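Local coordinates for protein isomaltose glucohydrolase (PDB 5Z3E) that hydrolyses the alpha-1,6-glucosidic linkage of isomaltose from its non-reducing end, releasing beta-D-glucose and D-glucose, at residues 39-44 / 351-356; 71-76 / 130-135; 77-82 / 381-386; 268-273 / 320-325; 301-306 / 313-318. The protein carries 1 engineered substitution. One frame throughout, in Å; residues are numbered along the deposited sequence.

Contact 1: residues 39-44 / 351-356. Engineered in segment 351-356: A355 (natural residue Glu).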
# COMPACT_ATOMS: atom_id res chain seq x y z
N HIS A 39 4.06 0.93 -23.12
CA HIS A 39 4.74 2.21 -22.98
C HIS A 39 3.73 3.33 -22.92
O HIS A 39 3.86 4.26 -22.10
CB HIS A 39 5.66 2.44 -24.16
CG HIS A 39 6.91 1.63 -24.12
ND1 HIS A 39 7.64 1.37 -25.25
CD2 HIS A 39 7.59 1.07 -23.11
CE1 HIS A 39 8.72 0.67 -24.94
NE2 HIS A 39 8.71 0.46 -23.64
N GLU A 40 2.70 3.30 -23.76
CA GLU A 40 1.69 4.33 -23.74
C GLU A 40 0.92 4.36 -22.41
O GLU A 40 0.67 5.43 -21.87
CB GLU A 40 0.72 4.15 -24.92
CG GLU A 40 -0.47 5.06 -24.83
CD GLU A 40 -0.20 6.55 -24.74
OE1 GLU A 40 0.95 7.02 -25.04
OE2 GLU A 40 -1.20 7.28 -24.41
N LEU A 41 0.59 3.19 -21.88
CA LEU A 41 -0.10 3.15 -20.60
C LEU A 41 0.81 3.65 -19.47
O LEU A 41 0.32 4.25 -18.52
CB LEU A 41 -0.57 1.73 -20.32
CG LEU A 41 -1.35 1.47 -19.04
CD1 LEU A 41 -2.52 2.44 -18.86
CD2 LEU A 41 -1.86 0.05 -19.02
N ALA A 42 2.11 3.45 -19.58
CA ALA A 42 3.03 4.01 -18.59
C ALA A 42 3.04 5.53 -18.67
O ALA A 42 2.97 6.22 -17.65
CB ALA A 42 4.43 3.44 -18.75
N ARG A 43 3.16 6.08 -19.88
CA ARG A 43 3.15 7.53 -20.06
C ARG A 43 1.85 8.10 -19.53
O ARG A 43 1.84 9.09 -18.80
CB ARG A 43 3.33 7.86 -21.57
CG ARG A 43 3.45 9.28 -21.83
CD ARG A 43 2.97 9.63 -23.24
NE ARG A 43 1.53 9.35 -23.43
CZ ARG A 43 0.53 10.00 -22.83
NH1 ARG A 43 0.74 11.05 -22.05
NH2 ARG A 43 -0.72 9.61 -23.04
N HIS A 44 0.72 7.49 -19.89
CA HIS A 44 -0.56 7.95 -19.41
C HIS A 44 -0.67 7.86 -17.90
O HIS A 44 -1.25 8.74 -17.27
CB HIS A 44 -1.71 7.17 -20.08
CG HIS A 44 -3.05 7.52 -19.55
ND1 HIS A 44 -3.67 8.73 -19.82
CD2 HIS A 44 -3.87 6.87 -18.70
CE1 HIS A 44 -4.81 8.79 -19.18
NE2 HIS A 44 -4.97 7.67 -18.50
N GLY A 351 -7.23 5.23 -21.29
CA GLY A 351 -6.05 4.67 -20.61
C GLY A 351 -6.20 4.58 -19.13
O GLY A 351 -5.28 4.15 -18.44
N ASP A 352 -7.36 4.99 -18.60
CA ASP A 352 -7.52 5.00 -17.14
C ASP A 352 -7.76 3.59 -16.62
O ASP A 352 -8.47 2.78 -17.24
CB ASP A 352 -8.70 5.89 -16.75
CG ASP A 352 -8.46 7.36 -16.96
OD1 ASP A 352 -7.30 7.77 -17.12
OD2 ASP A 352 -9.45 8.10 -16.89
N LEU A 353 -7.19 3.32 -15.44
CA LEU A 353 -7.31 2.03 -14.80
C LEU A 353 -8.26 2.12 -13.63
O LEU A 353 -8.10 2.98 -12.75
CB LEU A 353 -5.95 1.53 -14.30
CG LEU A 353 -4.96 1.12 -15.38
CD1 LEU A 353 -3.58 0.98 -14.79
CD2 LEU A 353 -5.39 -0.17 -16.05
N PRO A 354 -9.26 1.25 -13.58
CA PRO A 354 -10.19 1.22 -12.47
C PRO A 354 -9.55 0.61 -11.22
O PRO A 354 -8.50 -0.04 -11.30
CB PRO A 354 -11.32 0.32 -12.95
CG PRO A 354 -10.64 -0.57 -13.86
CD PRO A 354 -9.55 0.19 -14.56
N ALA A 355 -10.23 0.77 -10.09
CA ALA A 355 -9.83 0.02 -8.90
C ALA A 355 -9.94 -1.49 -9.13
O ALA A 355 -9.08 -2.27 -8.75
CB ALA A 355 -10.67 0.43 -7.72
N GLN A 356 -11.06 -1.90 -9.74
CA GLN A 356 -11.37 -3.31 -9.92
C GLN A 356 -12.27 -3.46 -11.13
O GLN A 356 -12.87 -2.47 -11.57
CB GLN A 356 -12.05 -3.90 -8.70
CG GLN A 356 -13.40 -3.26 -8.37
CD GLN A 356 -14.12 -3.99 -7.26
OE1 GLN A 356 -14.44 -5.19 -7.39
NE2 GLN A 356 -14.34 -3.32 -6.14
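The chi1 torsions of H44 and D352 aim their side chains at each other: the imidazole of H44 extends away from its own backbone nitrogen (chi1 175°), out from the helix toward the loop, while the carboxylate of D352 folds back beside its own nitrogen (chi1 -70°), although its CB points away from helix 32-52. The two side chains cross at about a right angle, and H44 NE2 donates to D352 OD1 at 2.7 Å with an N-H...O angle of 155°. The oxygen lies practically in the imidazole plane and is met on its anti side, somewhat out of the carboxylate plane. The other ring nitrogen, ND1, is hydrogen-bonded to a bound citrate, probably from the crystallisation liquor, which also accepts from R43. In this crystal, with D352 and the citrate at its two nitrogens, H44 may be drawn toward its charged form. Beside it, R43 grips E40 side-on with NE and NH2, each taking one carboxylate oxygen.

G351 suits the near passage of the ring: its carbonyl O lies 3.1 Å from H44 CD2, and any CB would collide with that same carbon. L41 CD1 approaches G351 O to 3.3 Å and meets L353 CG more loosely, at 4.5 Å.

Helix 32-52 thus packs against the loop after helix 333-344, which leads past the engineered A355, a glutamate in nature and inferred to be the proton acceptor, into strand 356-357. L41 also rests on A344 of helix 333-344 and Y388 of helix 382-394, and L353 packs against I343 and H385 of the same two helices.

Contact 2: residues 71-76 / 130-135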
# COMPACT_ATOMS: atom_id res chain seq x y z
N TYR A 71 -10.18 13.40 -0.71
CA TYR A 71 -9.41 12.69 0.29
C TYR A 71 -8.17 12.03 -0.28
O TYR A 71 -8.13 11.56 -1.42
CB TYR A 71 -10.27 11.65 1.00
CG TYR A 71 -11.48 12.26 1.68
CD1 TYR A 71 -11.33 13.14 2.73
CD2 TYR A 71 -12.76 11.97 1.26
CE1 TYR A 71 -12.43 13.71 3.34
CE2 TYR A 71 -13.86 12.53 1.87
CZ TYR A 71 -13.70 13.39 2.92
OH TYR A 71 -14.79 13.96 3.54
N ALA A 72 -7.16 11.97 0.59
CA ALA A 72 -5.90 11.31 0.33
C ALA A 72 -5.65 10.26 1.40
O ALA A 72 -5.97 10.47 2.57
CB ALA A 72 -4.77 12.30 0.32
N TRP A 73 -5.04 9.15 0.99
CA TRP A 73 -4.62 8.09 1.87
C TRP A 73 -3.11 7.93 1.76
O TRP A 73 -2.54 7.99 0.66
CB TRP A 73 -5.23 6.75 1.46
CG TRP A 73 -6.65 6.48 1.86
CD1 TRP A 73 -7.03 5.53 2.76
CD2 TRP A 73 -7.86 7.02 1.33
NE1 TRP A 73 -8.38 5.45 2.85
CE2 TRP A 73 -8.93 6.35 1.98
CE3 TRP A 73 -8.17 7.99 0.36
CZ2 TRP A 73 -10.26 6.60 1.66
CZ3 TRP A 73 -9.50 8.24 0.05
CH2 TRP A 73 -10.54 7.55 0.71
N LEU A 74 -2.45 7.67 2.89
CA LEU A 74 -1.03 7.38 2.86
C LEU A 74 -0.71 6.06 2.15
O LEU A 74 0.34 5.95 1.53
CB LEU A 74 -0.42 7.39 4.26
CG LEU A 74 -0.52 8.71 4.99
CD1 LEU A 74 0.24 8.62 6.30
CD2 LEU A 74 -0.05 9.86 4.17
N ARG A 75 -1.59 5.06 2.24
CA ARG A 75 -1.38 3.79 1.54
C ARG A 75 -1.36 4.03 0.03
O ARG A 75 -0.35 3.80 -0.65
CB ARG A 75 -2.46 2.80 1.96
CG ARG A 75 -2.56 1.55 1.11
CD ARG A 75 -3.53 0.55 1.69
NE ARG A 75 -4.87 1.07 1.73
CZ ARG A 75 -5.54 1.41 2.84
NH1 ARG A 75 -6.72 1.98 2.71
NH2 ARG A 75 -5.03 1.17 4.03
N ASP A 76 -2.48 4.52 -0.50
CA ASP A 76 -2.55 4.76 -1.94
C ASP A 76 -1.43 5.70 -2.36
O ASP A 76 -0.78 5.52 -3.39
CB ASP A 76 -3.87 5.41 -2.34
CG ASP A 76 -5.09 4.56 -2.07
OD1 ASP A 76 -5.20 4.08 -0.92
OD2 ASP A 76 -5.93 4.41 -2.99
N LEU A 130 -4.45 8.60 15.14
CA LEU A 130 -4.24 9.35 13.90
C LEU A 130 -5.18 8.80 12.82
O LEU A 130 -5.59 7.63 12.86
CB LEU A 130 -2.79 9.25 13.45
CG LEU A 130 -1.74 9.88 14.31
CD1 LEU A 130 -0.38 9.78 13.67
CD2 LEU A 130 -2.07 11.31 14.57
N PRO A 131 -5.53 9.64 11.85
CA PRO A 131 -6.60 9.27 10.91
C PRO A 131 -6.12 8.40 9.76
O PRO A 131 -4.92 8.22 9.51
CB PRO A 131 -7.09 10.62 10.40
CG PRO A 131 -5.83 11.42 10.40
CD PRO A 131 -5.12 11.04 11.69
N THR A 132 -7.13 7.90 9.05
CA THR A 132 -6.97 7.18 7.80
C THR A 132 -7.15 8.13 6.62
O THR A 132 -6.22 8.34 5.83
CB THR A 132 -7.95 6.02 7.78
OG1 THR A 132 -7.52 5.13 8.80
CG2 THR A 132 -7.98 5.33 6.43
N ARG A 133 -8.30 8.75 6.47
CA ARG A 133 -8.47 9.74 5.41
C ARG A 133 -7.92 11.07 5.84
O ARG A 133 -8.20 11.51 6.97
CB ARG A 133 -9.94 9.93 5.03
CG ARG A 133 -10.63 8.68 4.53
CD ARG A 133 -11.96 9.02 3.92
NE ARG A 133 -12.75 7.83 3.67
CZ ARG A 133 -13.81 7.80 2.87
NH1 ARG A 133 -14.23 8.91 2.28
NH2 ARG A 133 -14.38 6.67 2.61
N PHE A 134 -7.21 11.75 4.95
CA PHE A 134 -6.78 13.14 5.14
C PHE A 134 -7.45 14.00 4.09
O PHE A 134 -7.57 13.62 2.92
CB PHE A 134 -5.27 13.27 4.97
CG PHE A 134 -4.48 12.70 6.10
CD1 PHE A 134 -4.25 13.46 7.22
CD2 PHE A 134 -4.00 11.39 6.07
CE1 PHE A 134 -3.51 12.95 8.27
CE2 PHE A 134 -3.26 10.88 7.12
CZ PHE A 134 -3.01 11.68 8.21
N THR A 135 -7.84 15.20 4.50
CA THR A 135 -8.17 16.22 3.54
C THR A 135 -6.87 16.76 2.94
O THR A 135 -5.77 16.56 3.47
CB THR A 135 -8.95 17.37 4.24
OG1 THR A 135 -8.09 18.00 5.20
CG2 THR A 135 -10.20 16.85 4.93
O HOH W 1 -3.82 7.37 5.33
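R133 lies against the faces of both Y71 and W73, the tight part of this contact. Its extended aliphatic chain suits the place: CD sits over the Y71 face, 4.2 Å from the ring centroid, and CG makes an off-centre CH-pi contact 4.0 Å from the centroid of the six-membered ring of W73. Farther out, R133 NE comes within 3.4 Å of W73 CZ2, with the guanidinium plane turned 48° from the indole, and NH1 is fixed by a hydrogen bond to A67 O. The backbones are paired with equal economy, since A72 N donates to F134 O at 2.9 Å and F134 N returns a bond to A72 O at 3.0 Å. Small A72 and flat F134 share one face of this short antiparallel pair, where both rest on W99 of helix 90-105.

At either end the fit slackens. Y71 CE1 and T135 CG2 touch only marginally, at 4.2 Å. Beyond W73 the chains part, and a water bridges them, accepting from L74 N and donating to T132 O at 2.6 Å. W73 is the N-cap residue of helix 74-87, its side chain about 4 Å (nearest atoms) from that of the inferred proton donor E198, an arrangement consistent with the loop-lined active-site end of the family 15 (alpha/alpha)6-barrel.

Contact 3: residues 77-82 / 381-386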
# COMPACT_ATOMS: atom_id res chain seq x y z
N GLY A 77 -1.24 6.77 -1.58
CA GLY A 77 -0.30 7.80 -1.97
C GLY A 77 1.14 7.34 -1.99
O GLY A 77 1.91 7.76 -2.85
N SER A 78 1.51 6.48 -1.04
CA SER A 78 2.88 6.00 -0.97
C SER A 78 3.24 5.08 -2.13
O SER A 78 4.31 5.20 -2.72
CB SER A 78 3.11 5.28 0.36
OG SER A 78 3.07 6.18 1.45
N PHE A 79 2.33 4.16 -2.49
CA PHE A 79 2.58 3.35 -3.67
C PHE A 79 2.56 4.19 -4.95
O PHE A 79 3.35 3.96 -5.86
CB PHE A 79 1.60 2.18 -3.77
CG PHE A 79 1.93 1.03 -2.87
CD1 PHE A 79 3.03 0.22 -3.12
CD2 PHE A 79 1.08 0.67 -1.84
CE1 PHE A 79 3.31 -0.87 -2.31
CE2 PHE A 79 1.32 -0.46 -1.09
CZ PHE A 79 2.47 -1.20 -1.30
N THR A 80 1.65 5.16 -5.02
CA THR A 80 1.63 6.08 -6.14
C THR A 80 2.96 6.80 -6.26
O THR A 80 3.55 6.88 -7.34
CB THR A 80 0.44 7.06 -6.01
OG1 THR A 80 -0.79 6.33 -6.02
CG2 THR A 80 0.38 8.05 -7.14
N ALA A 81 3.44 7.33 -5.13
CA ALA A 81 4.71 8.04 -5.11
C ALA A 81 5.87 7.18 -5.53
O ALA A 81 6.81 7.65 -6.18
CB ALA A 81 4.96 8.61 -3.71
N GLU A 82 5.87 5.89 -5.14
CA GLU A 82 6.93 4.98 -5.54
C GLU A 82 6.92 4.75 -7.05
O GLU A 82 7.98 4.74 -7.68
CB GLU A 82 6.81 3.66 -4.77
CG GLU A 82 7.75 2.56 -5.22
CD GLU A 82 9.24 2.80 -5.04
OE1 GLU A 82 9.66 3.87 -4.54
OE2 GLU A 82 10.00 1.87 -5.44
N LEU A 381 -8.25 4.99 -10.53
CA LEU A 381 -7.74 4.90 -9.17
C LEU A 381 -6.23 5.17 -9.27
O LEU A 381 -5.52 4.45 -9.96
CB LEU A 381 -7.97 3.51 -8.59
CG LEU A 381 -7.58 3.42 -7.12
CD1 LEU A 381 -8.59 4.10 -6.23
CD2 LEU A 381 -7.36 1.97 -6.67
N LEU A 382 -5.74 6.23 -8.62
CA LEU A 382 -4.33 6.56 -8.79
C LEU A 382 -3.41 5.41 -8.39
O LEU A 382 -2.43 5.15 -9.05
CB LEU A 382 -3.94 7.87 -8.11
CG LEU A 382 -4.12 9.14 -8.94
CD1 LEU A 382 -5.57 9.44 -9.22
CD2 LEU A 382 -3.45 10.31 -8.28
N TRP A 383 -3.77 4.70 -7.32
CA TRP A 383 -2.98 3.57 -6.85
C TRP A 383 -2.87 2.49 -7.95
O TRP A 383 -1.83 1.87 -8.11
CB TRP A 383 -3.60 3.05 -5.55
CG TRP A 383 -2.82 1.99 -4.81
CD1 TRP A 383 -1.58 1.51 -5.08
CD2 TRP A 383 -3.29 1.26 -3.67
NE1 TRP A 383 -1.25 0.52 -4.18
CE2 TRP A 383 -2.29 0.34 -3.30
CE3 TRP A 383 -4.49 1.27 -2.94
CZ2 TRP A 383 -2.45 -0.56 -2.26
CZ3 TRP A 383 -4.64 0.35 -1.91
CH2 TRP A 383 -3.64 -0.56 -1.60
N SER A 384 -3.93 2.28 -8.73
CA SER A 384 -3.82 1.35 -9.86
C SER A 384 -2.69 1.75 -10.81
O SER A 384 -1.90 0.91 -11.23
CB SER A 384 -5.12 1.27 -10.65
OG SER A 384 -6.12 0.63 -9.91
N HIS A 385 -2.66 3.03 -11.15
CA HIS A 385 -1.62 3.56 -12.00
C HIS A 385 -0.24 3.50 -11.38
O HIS A 385 0.75 3.20 -12.05
CB HIS A 385 -1.98 4.98 -12.46
CG HIS A 385 -3.12 4.99 -13.44
ND1 HIS A 385 -2.93 4.69 -14.77
CD2 HIS A 385 -4.45 5.20 -13.28
CE1 HIS A 385 -4.09 4.73 -15.39
NE2 HIS A 385 -5.05 5.03 -14.52
N GLY A 386 -0.16 3.81 -10.07
CA GLY A 386 1.12 3.70 -9.40
C GLY A 386 1.67 2.29 -9.43
O GLY A 386 2.86 2.09 -9.68
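Two helices of the catalytic barrel pack side by side here, with T80 and F79 of helix 74-87 against G386 and W383 of helix 382-394. The axes approach to 7.9 Å and run in roughly the same direction, inclined by 37°. G386 permits the nearest backbone approach, its CA 4.1 Å from T80 CA; a CB on this glycine would run into that atom. T80 suits a helix interface because its hydroxyl is returned to its own helix by a hydrogen bond to D76 O, while OG1 also lies 3.6 Å from W383 CA.

Neighbouring helices running the same way, inclined to each other, belong to the (alpha/alpha)6-barrel of glycoside hydrolase family 15. The indole of W383, swung away from its own backbone nitrogen (chi1 -172°), lies alongside F79, the two pointing the same way. Their planes differ by only 10° but are slid apart, the F79 and five-membered ring centroids 5.1 Å from each other, so NE1 meets F79 CD2 at 3.3 Å. An alanine in place of W383 would probably open a gap beside F79, leaving that side of its ring without a partner. The W383 side chain is about 4 Å, nearest atoms, from a glycerol, probably from the crystallisation liquor, that is hydrogen-bonded to R75 and D76.

Contact 4: residues 268-273 / 320-325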
# COMPACT_ATOMS: atom_id res chain seq x y z
N LEU A 268 -1.34 -10.09 0.78
CA LEU A 268 -0.23 -10.75 1.45
C LEU A 268 1.11 -10.76 0.70
O LEU A 268 2.15 -10.71 1.36
CB LEU A 268 -0.59 -12.18 1.85
CG LEU A 268 -1.60 -12.28 2.99
CD1 LEU A 268 -1.94 -13.74 3.23
CD2 LEU A 268 -1.04 -11.66 4.27
N PRO A 269 1.14 -10.80 -0.64
CA PRO A 269 2.46 -10.77 -1.28
C PRO A 269 3.27 -9.51 -0.93
O PRO A 269 4.49 -9.55 -1.03
CB PRO A 269 2.12 -10.87 -2.77
CG PRO A 269 0.82 -11.67 -2.78
CD PRO A 269 0.07 -11.08 -1.61
N ALA A 270 2.62 -8.41 -0.55
CA ALA A 270 3.37 -7.21 -0.15
C ALA A 270 4.30 -7.49 1.02
O ALA A 270 5.29 -6.78 1.21
CB ALA A 270 2.42 -6.10 0.21
N CYS A 271 3.98 -8.49 1.84
CA CYS A 271 4.82 -8.89 2.95
C CYS A 271 6.16 -9.49 2.51
O CYS A 271 7.08 -9.61 3.33
CB CYS A 271 4.09 -9.91 3.80
SG CYS A 271 2.63 -9.26 4.60
N VAL A 272 6.24 -9.90 1.24
CA VAL A 272 7.47 -10.39 0.65
C VAL A 272 8.15 -9.19 0.01
O VAL A 272 9.07 -8.60 0.60
CB VAL A 272 7.20 -11.57 -0.32
CG1 VAL A 272 8.51 -12.09 -0.86
CG2 VAL A 272 6.41 -12.66 0.37
N VAL A 273 7.67 -8.76 -1.15
CA VAL A 273 8.11 -7.52 -1.78
C VAL A 273 6.93 -6.55 -1.79
O VAL A 273 5.85 -6.89 -2.28
CB VAL A 273 8.59 -7.79 -3.22
CG1 VAL A 273 8.96 -6.52 -3.93
CG2 VAL A 273 9.72 -8.79 -3.22
N SER A 320 -3.30 -7.54 -8.74
CA SER A 320 -2.61 -8.20 -9.84
C SER A 320 -1.21 -7.64 -10.04
O SER A 320 -0.27 -8.38 -10.30
CB SER A 320 -3.44 -8.08 -11.10
OG SER A 320 -4.63 -8.82 -10.98
N ALA A 321 -1.06 -6.33 -9.88
CA ALA A 321 0.24 -5.71 -10.01
C ALA A 321 1.16 -6.16 -8.89
O ALA A 321 2.34 -6.43 -9.11
CB ALA A 321 0.11 -4.20 -10.00
N LEU A 322 0.64 -6.20 -7.66
CA LEU A 322 1.43 -6.64 -6.52
C LEU A 322 1.92 -8.08 -6.69
O LEU A 322 3.08 -8.40 -6.40
CB LEU A 322 0.56 -6.50 -5.26
CG LEU A 322 1.19 -6.92 -3.97
CD1 LEU A 322 2.41 -6.09 -3.63
CD2 LEU A 322 0.14 -6.85 -2.87
N LEU A 323 1.02 -8.96 -7.13
CA LEU A 323 1.43 -10.34 -7.37
C LEU A 323 2.46 -10.39 -8.49
O LEU A 323 3.47 -11.09 -8.37
CB LEU A 323 0.22 -11.24 -7.65
CG LEU A 323 0.55 -12.72 -7.82
CD1 LEU A 323 1.29 -13.31 -6.63
CD2 LEU A 323 -0.73 -13.50 -8.09
N GLY A 324 2.23 -9.65 -9.57
CA GLY A 324 3.19 -9.63 -10.65
C GLY A 324 4.58 -9.16 -10.21
O GLY A 324 5.60 -9.71 -10.63
N TRP A 325 4.61 -8.12 -9.37
CA TRP A 325 5.87 -7.58 -8.84
C TRP A 325 6.60 -8.67 -8.07
O TRP A 325 7.79 -8.88 -8.21
CB TRP A 325 5.50 -6.39 -7.96
CG TRP A 325 6.61 -5.62 -7.31
CD1 TRP A 325 7.96 -5.71 -7.47
CD2 TRP A 325 6.39 -4.54 -6.40
NE1 TRP A 325 8.58 -4.76 -6.69
CE2 TRP A 325 7.64 -4.03 -6.03
CE3 TRP A 325 5.24 -3.97 -5.85
CZ2 TRP A 325 7.78 -2.96 -5.14
CZ3 TRP A 325 5.37 -2.92 -4.98
CH2 TRP A 325 6.62 -2.42 -4.63
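One face of the W325 indole carries V273 CG1, which stands 3.3 Å above the ring plane, displaced toward the rim. The methyl is 3.6 Å from the centroid of the five-membered ring, 25° off its normal, a CH-pi contact concentrated on NE1 (3.3 Å from CG1) and CE2. A branched valine suits this position: with CG1 extended away from its own backbone nitrogen (chi1 176°), that branch is the one laid on the indole. The tryptophan also touches P274 and, on helix 382-394, M387, I390 and E394, so the broad ring is shared between the loop and a second helix.

The remaining contact is aliphatic. L322 points at the 3-10 turn 268-270, where both its methyls press on A270 from one side: CD1 lies 3.8 Å from A270 CB, and CD2 lies 3.7 Å from A270 N. The single methyl of alanine fits closely against L322. P269 packs by its ring carbons, CB 4.2 Å from L322 CG and CG the same distance from L323 CD1; being rigid, it suits the first turn of the 3-10 segment, where its missing N-H costs no bond.

Helix 317-329 is part of the helical framework of the family 15 (alpha/alpha)6-barrel, and the loop between strand 254-255 and helix 283-296 lies along it, away from the annotated catalytic residues. L322 CD1 also meets V273 O at 3.8 Å, a carbonyl whose polar need is met by N326 ND2; the same amide nitrogen donates to L322 O, so the loop and the helix share it. On another side of the helix, A321 touches I343 of helix 333-344 and M387 of helix 382-394.

Contact 5: residues 301-306 / 313-318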
# COMPACT_ATOMS: atom_id res chain seq x y z
N GLY A 301 -6.50 -11.73 -12.77
CA GLY A 301 -7.15 -10.72 -11.94
C GLY A 301 -7.31 -11.20 -10.51
O GLY A 301 -7.96 -12.22 -10.27
N VAL A 302 -6.70 -10.49 -9.55
CA VAL A 302 -6.61 -10.98 -8.20
C VAL A 302 -7.70 -10.37 -7.30
O VAL A 302 -7.84 -9.14 -7.19
CB VAL A 302 -5.20 -10.72 -7.61
CG1 VAL A 302 -5.12 -11.16 -6.16
CG2 VAL A 302 -4.13 -11.40 -8.43
N HIS A 303 -8.47 -11.24 -6.64
CA HIS A 303 -9.47 -10.84 -5.67
C HIS A 303 -8.82 -10.48 -4.33
O HIS A 303 -7.71 -10.92 -4.00
CB HIS A 303 -10.44 -12.01 -5.43
CG HIS A 303 -11.30 -12.34 -6.62
ND1 HIS A 303 -12.27 -11.49 -7.06
CD2 HIS A 303 -11.37 -13.45 -7.38
CE1 HIS A 303 -12.91 -12.04 -8.08
NE2 HIS A 303 -12.40 -13.24 -8.29
N ARG A 304 -9.54 -9.72 -3.52
CA ARG A 304 -9.03 -9.30 -2.22
C ARG A 304 -9.08 -10.42 -1.19
O ARG A 304 -8.10 -10.71 -0.51
CB ARG A 304 -9.77 -8.07 -1.70
CG ARG A 304 -9.74 -6.89 -2.66
CD ARG A 304 -10.12 -5.58 -2.05
NE ARG A 304 -11.49 -5.61 -1.55
CZ ARG A 304 -12.06 -4.63 -0.85
NH1 ARG A 304 -11.38 -3.52 -0.60
NH2 ARG A 304 -13.27 -4.76 -0.38
N PHE A 305 -10.26 -11.05 -1.02
CA PHE A 305 -10.45 -12.07 -0.01
C PHE A 305 -11.78 -12.78 -0.33
O PHE A 305 -12.63 -12.21 -0.98
CB PHE A 305 -10.48 -11.47 1.47
CG PHE A 305 -11.41 -10.28 1.66
CD1 PHE A 305 -10.97 -9.02 1.43
CD2 PHE A 305 -12.73 -10.45 2.19
CE1 PHE A 305 -11.80 -7.95 1.58
CE2 PHE A 305 -13.53 -9.31 2.33
CZ PHE A 305 -13.11 -8.09 2.02
N ALA A 306 -11.93 -14.00 0.14
CA ALA A 306 -13.06 -14.86 -0.28
C ALA A 306 -14.46 -14.26 0.01
O ALA A 306 -15.34 -14.47 -0.80
CB ALA A 306 -12.93 -16.21 0.33
N GLY A 313 -17.14 -8.24 -5.09
CA GLY A 313 -15.89 -8.93 -4.97
C GLY A 313 -15.21 -9.17 -6.30
O GLY A 313 -15.01 -10.32 -6.74
N GLY A 314 -14.81 -8.08 -6.95
CA GLY A 314 -14.17 -8.16 -8.24
C GLY A 314 -12.67 -8.30 -8.19
O GLY A 314 -12.09 -8.60 -7.14
N GLN A 315 -12.04 -8.12 -9.34
CA GLN A 315 -10.62 -8.35 -9.54
C GLN A 315 -9.89 -7.02 -9.52
O GLN A 315 -10.23 -6.12 -10.29
CB GLN A 315 -10.41 -9.03 -10.90
CG GLN A 315 -11.06 -10.40 -10.98
CD GLN A 315 -11.26 -10.83 -12.43
OE1 GLN A 315 -12.03 -10.18 -13.14
NE2 GLN A 315 -10.61 -11.90 -12.86
N TRP A 316 -8.90 -6.90 -8.63
CA TRP A 316 -8.27 -5.61 -8.35
C TRP A 316 -6.96 -5.46 -9.09
O TRP A 316 -6.01 -6.24 -8.93
CB TRP A 316 -8.05 -5.47 -6.84
CG TRP A 316 -9.33 -5.12 -6.13
CD1 TRP A 316 -10.48 -5.86 -6.00
CD2 TRP A 316 -9.60 -3.87 -5.48
NE1 TRP A 316 -11.43 -5.13 -5.33
CE2 TRP A 316 -10.91 -3.92 -4.99
CE3 TRP A 316 -8.83 -2.73 -5.25
CZ2 TRP A 316 -11.46 -2.88 -4.28
CZ3 TRP A 316 -9.38 -1.69 -4.55
CH2 TRP A 316 -10.69 -1.77 -4.06
N ILE A 317 -6.85 -4.38 -9.87
CA ILE A 317 -5.66 -4.07 -10.63
C ILE A 317 -4.43 -4.03 -9.72
O ILE A 317 -3.38 -4.58 -10.05
CB ILE A 317 -5.82 -2.78 -11.44
CG1 ILE A 317 -6.66 -2.99 -12.72
CG2 ILE A 317 -4.48 -2.20 -11.83
CD1 ILE A 317 -8.08 -3.43 -12.52
N LEU A 318 -4.55 -3.34 -8.58
CA LEU A 318 -3.39 -3.15 -7.72
C LEU A 318 -2.89 -4.47 -7.16
O LEU A 318 -1.70 -4.62 -6.90
CB LEU A 318 -3.70 -2.10 -6.63
CG LEU A 318 -4.67 -2.50 -5.54
CD1 LEU A 318 -3.95 -3.17 -4.38
CD2 LEU A 318 -5.45 -1.31 -5.04
O HOH W 2 -12.24 -9.18 -4.42
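W316 N donates to V302 O at 2.9 Å and 174°, almost straight at the hydrogen although the donor stands above the carbonyl plane, while the chains run 118° apart. Further along, water takes over, accepting from R304 N and donating to G314 O. The same oxygen receives a weak, bent bond from H303 ND1 at 2.9 Å. H303 is held at its other nitrogen by H360, and Q315 CG lies over its ring face. G301 suits its place because a CB would strike Q315 NE2.

In the fold, segment 313-318 leads into helix 317-329, for which W316 is the N-cap residue, beside the catalytic pocket of the (alpha/alpha)6-barrel. The W316 side chain lies about 4 Å (nearest atoms) from that of A355, engineered from the inferred proton-acceptor glutamate. R304 bends at its third torsion to lie flat over the indole: CD is 3.6 Å from the centroid of the five-membered ring, and the guanidinium, 2° from parallel, brings NH1 within 3.7 Å of W316 CZ2. NE forms a salt bridge with D308. An alanine at W316 would probably remove the flat surface under the R304 CG-CD segment, leaving the guanidinium positioned chiefly by D308. The R304 side chain sits about 7 Å (nearest atoms) from that of D195, a predicted proton acceptor.

How the contacts relate
From the N terminus, helix 32-52 opens contact 1, whose loop closes only at 351-356, before strand 356-357. Inside it, contact 2 closes a shorter loop from 71-76 to 130-135. Contact 3 starts on helix 74-87, directly after the first segment of contact 2, and closes at 381-386, so it crosses both contact 1 and contact 2. Contact 5 is nested within contact 4, and both within contacts 1 and 3; contacts 4 and 5 share helix 317-329. Contact 3 is the hub: helix 382-394 meets helices 74-87 and 317-329, and S384 reaches P354 O, joining the early helices to the late helices and the loop that carries the position of the inferred base.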